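Local coordinates for cellulose binding protein (Clavibacter michiganensis, PDB 4JJO) that probably binds cell-wall polysaccharide and loosens plant cell walls as the two-domain expansin module of a longer, cellulase-like protein, at residues E41-A46 with G131-R136. Residues are numbered along the deposited sequence; the frame is centred on the assembly and turned at random.
Sequences EYSGAA and GNRIDR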
ATOM      1  N   GLU A  41       0.802  -5.532 -12.536  1.00 15.45           N
ATOM      2  CA  GLU A  41      -0.028  -4.543 -11.859  1.00 16.02           C
ATOM      3  C   GLU A  41       0.512  -4.229 -10.465  1.00 16.21           C
ATOM      4  O   GLU A  41       0.309  -3.129  -9.951  1.00 17.79           O
ATOM      5  CB  GLU A  41      -1.478  -5.028 -11.783  1.00 17.05           C
ATOM      6  CG  GLU A  41      -2.153  -5.135 -13.147  1.00 18.27           C
ATOM      7  CD  GLU A  41      -3.554  -5.705 -13.074  1.00 18.78           C
ATOM      8  OE1 GLU A  41      -4.510  -4.914 -12.934  1.00 20.27           O
ATOM      9  OE2 GLU A  41      -3.701  -6.941 -13.172  1.00 17.85           O
ATOM     10  N   TYR A  42       1.194  -5.199  -9.863  1.00 14.75           N
ATOM     11  CA  TYR A  42       1.859  -5.008  -8.578  1.00 15.28           C
ATOM     12  C   TYR A  42       2.972  -3.980  -8.735  1.00 15.56           C
ATOM     13  O   TYR A  42       3.221  -3.169  -7.841  1.00 15.36           O
ATOM     14  CB  TYR A  42       2.427  -6.342  -8.089  1.00 15.00           C
ATOM     15  CG  TYR A  42       3.004  -6.314  -6.690  1.00 15.62           C
ATOM     16  CD1 TYR A  42       2.191  -6.116  -5.588  1.00 15.95           C
ATOM     17  CD2 TYR A  42       4.362  -6.509  -6.473  1.00 16.58           C
ATOM     18  CE1 TYR A  42       2.712  -6.104  -4.309  1.00 16.65           C
ATOM     19  CE2 TYR A  42       4.888  -6.497  -5.201  1.00 17.53           C
ATOM     20  CZ  TYR A  42       4.061  -6.289  -4.122  1.00 17.40           C
ATOM     21  OH  TYR A  42       4.579  -6.280  -2.848  1.00 18.12           O
ATOM     22  N   SER A  43       3.645  -4.034  -9.880  1.00 16.16           N
ATOM     23  CA  SER A  43       4.576  -2.987 -10.283  1.00 17.81           C
ATOM     24  C   SER A  43       5.674  -2.746  -9.249  1.00 17.98           C
ATOM     25  O   SER A  43       5.944  -1.606  -8.869  1.00 18.34           O
ATOM     26  CB  SER A  43       3.804  -1.693 -10.531  1.00 20.09           C
ATOM     27  OG  SER A  43       4.597  -0.735 -11.213  1.00 22.83           O
ATOM     28  N   GLY A  44       6.312  -3.822  -8.804  1.00 17.97           N
ATOM     29  CA  GLY A  44       7.406  -3.718  -7.855  1.00 18.17           C
ATOM     30  C   GLY A  44       6.965  -3.094  -6.547  1.00 17.27           C
ATOM     31  O   GLY A  44       7.740  -2.386  -5.899  1.00 17.84           O
ATOM     32  N   ALA A  45       5.714  -3.357  -6.176  1.00 15.77           N
ATOM     33  CA  ALA A  45       5.123  -2.882  -4.925  1.00 15.90           C
ATOM     34  C   ALA A  45       4.625  -1.437  -5.009  1.00 15.38           C
ATOM     35  O   ALA A  45       4.133  -0.890  -4.022  1.00 15.72           O
ATOM     36  CB  ALA A  45       6.101  -3.044  -3.769  1.00 16.19           C
ATOM     37  N   ALA A  46       4.733  -0.820  -6.180  1.00 15.36           N
ATOM     38  CA  ALA A  46       4.264   0.556  -6.344  1.00 15.64           C
ATOM     39  C   ALA A  46       2.740   0.644  -6.215  1.00 15.38           C
ATOM     40  O   ALA A  46       2.193   1.700  -5.908  1.00 15.53           O
ATOM     41  CB  ALA A  46       4.720   1.114  -7.681  1.00 15.64           C
ATOM     42  N   GLY A 131      -2.810   6.822  -0.376  1.00 17.24           N
ATOM     43  CA  GLY A 131      -4.007   6.715  -1.193  1.00 18.68           C
ATOM     44  C   GLY A 131      -3.713   6.358  -2.641  1.00 20.92           C
ATOM     45  O   GLY A 131      -4.391   5.519  -3.234  1.00 23.44           O
ATOM     46  N   ASN A 132      -2.701   7.003  -3.213  1.00 14.96           N
ATOM     47  CA  ASN A 132      -2.289   6.730  -4.582  1.00 14.04           C
ATOM     48  C   ASN A 132      -0.874   6.157  -4.591  1.00 14.46           C
ATOM     49  O   ASN A 132      -0.304   5.885  -3.531  1.00 15.64           O
ATOM     50  CB  ASN A 132      -2.345   8.010  -5.420  1.00 15.44           C
ATOM     51  CG  ASN A 132      -3.685   8.716  -5.319  1.00 16.22           C
ATOM     52  OD1 ASN A 132      -4.667   8.304  -5.933  1.00 15.37           O
ATOM     53  ND2 ASN A 132      -3.725   9.793  -4.544  1.00 17.19           N
ATOM     54  N   ARG A 133      -0.307   5.968  -5.778  1.00 15.68           N
ATOM     55  CA  ARG A 133       1.069   5.493  -5.879  1.00 16.28           C
ATOM     56  C   ARG A 133       2.038   6.565  -5.402  1.00 15.41           C
ATOM     57  O   ARG A 133       1.825   7.758  -5.621  1.00 15.35           O
ATOM     58  CB  ARG A 133       1.420   5.083  -7.312  1.00 20.27           C
ATOM     59  CG  ARG A 133       0.644   3.884  -7.831  1.00 23.54           C
ATOM     60  CD  ARG A 133       1.344   3.239  -9.022  1.00 28.10           C
ATOM     61  NE  ARG A 133       0.634   2.054  -9.494  1.00 30.71           N
ATOM     62  CZ  ARG A 133       1.132   1.166 -10.349  1.00 34.44           C
ATOM     63  NH1 ARG A 133       2.358   1.312 -10.837  1.00 35.86           N
ATOM     64  NH2 ARG A 133       0.403   0.120 -10.716  1.00 37.32           N
ATOM     65  N   ILE A 134       3.102   6.122  -4.745  1.00 15.50           N
ATOM     66  CA  ILE A 134       4.150   7.012  -4.270  1.00 17.11           C
ATOM     67  C   ILE A 134       5.301   6.980  -5.266  1.00 18.20           C
ATOM     68  O   ILE A 134       5.758   5.908  -5.657  1.00 20.52           O
ATOM     69  CB  ILE A 134       4.645   6.580  -2.876  1.00 17.03           C
ATOM     70  CG1 ILE A 134       3.552   6.826  -1.835  1.00 16.66           C
ATOM     71  CG2 ILE A 134       5.915   7.323  -2.496  1.00 17.94           C
ATOM     72  CD1 ILE A 134       3.852   6.234  -0.474  1.00 16.93           C
ATOM     73  N   ASP A 135       5.759   8.157  -5.684  1.00 18.54           N
ATOM     74  CA  ASP A 135       6.809   8.251  -6.689  1.00 22.59           C
ATOM     75  C   ASP A 135       8.191   8.189  -6.047  1.00 21.64           C
ATOM     76  O   ASP A 135       9.098   7.536  -6.560  1.00 24.16           O
ATOM     77  CB  ASP A 135       6.674   9.543  -7.497  1.00 26.49           C
ATOM     78  CG  ASP A 135       7.742   9.672  -8.567  1.00 32.65           C
ATOM     79  OD1 ASP A 135       7.544   9.136  -9.678  1.00 35.54           O
ATOM     80  OD2 ASP A 135       8.783  10.310  -8.298  1.00 34.85           O
ATOM     81  N   ARG A 136       8.355   8.887  -4.930  1.00 19.90           N
ATOM     82  CA  ARG A 136       9.629   8.868  -4.220  1.00 22.51           C
ATOM     83  C   ARG A 136       9.493   9.227  -2.750  1.00 18.24           C
ATOM     84  O   ARG A 136       8.540   9.880  -2.335  1.00 16.57           O
ATOM     85  CB  ARG A 136      10.639   9.799  -4.896  1.00 26.20           C
ATOM     86  CG  ARG A 136      10.092  11.157  -5.302  1.00 28.50           C
ATOM     87  CD  ARG A 136      11.123  11.910  -6.121  1.00 34.25           C
ATOM     88  NE  ARG A 136      10.940  13.357  -6.084  1.00 37.03           N
ATOM     89  CZ  ARG A 136      10.086  14.033  -6.848  1.00 39.68           C
ATOM     90  NH1 ARG A 136       9.306  13.400  -7.716  1.00 40.20           N
ATOM     91  NH2 ARG A 136      10.004  15.352  -6.736  1.00 42.11           N
TER
HETATM   92  O   HOH W   1       3.521   3.360  -4.208  1.00 14.83           O
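Arg133 reaches across from the C-terminal domain and lays its long side chain along the backbone of Ala46. Arg133 CG sits 3.3 Å from Ala46 O, and Arg133 CD follows at 3.6 Å from the same oxygen, so the aliphatic part of the chain runs alongside this carbonyl. With CG anti to the carbonyl carbon (chi1 -65°) and the chain extended from CG to NE, the guanidinium is carried to the end of helix 39-42. There Ala46 C lies over one face of the group, and Ala46 CB packs 3.9 Å from Arg133 NH1. Ser43, the first residue to leave the helix, meets the guanidinium obliquely: Ser43 OG stands 3.1 Å from Arg133 NH1, and its CB is nearly as near. Arg133 NH2 comes within 3.3 Å of Glu41 O, at an angle too poor for a hydrogen bond. A water completes the link, donating to Ala46 O at 2.7 Å and accepting from Ile134 N at 2.8 Å. Outward from this shell, Arg133 N is held by Gln174 OE1, while the Glu41 carboxylate turns from the arginine to Ser38, Gly75 and Tyr99. Tyr42 OH hydrogen-bonds to Asp152 O, another tie between the domains. The contact thus joins the C-terminal end of helix 39-42 and the loop after it, in the double-psi beta-barrel domain, to the residues leading into strand 134-141 in the C-terminal beta-sandwich, the two-domain architecture of expansins.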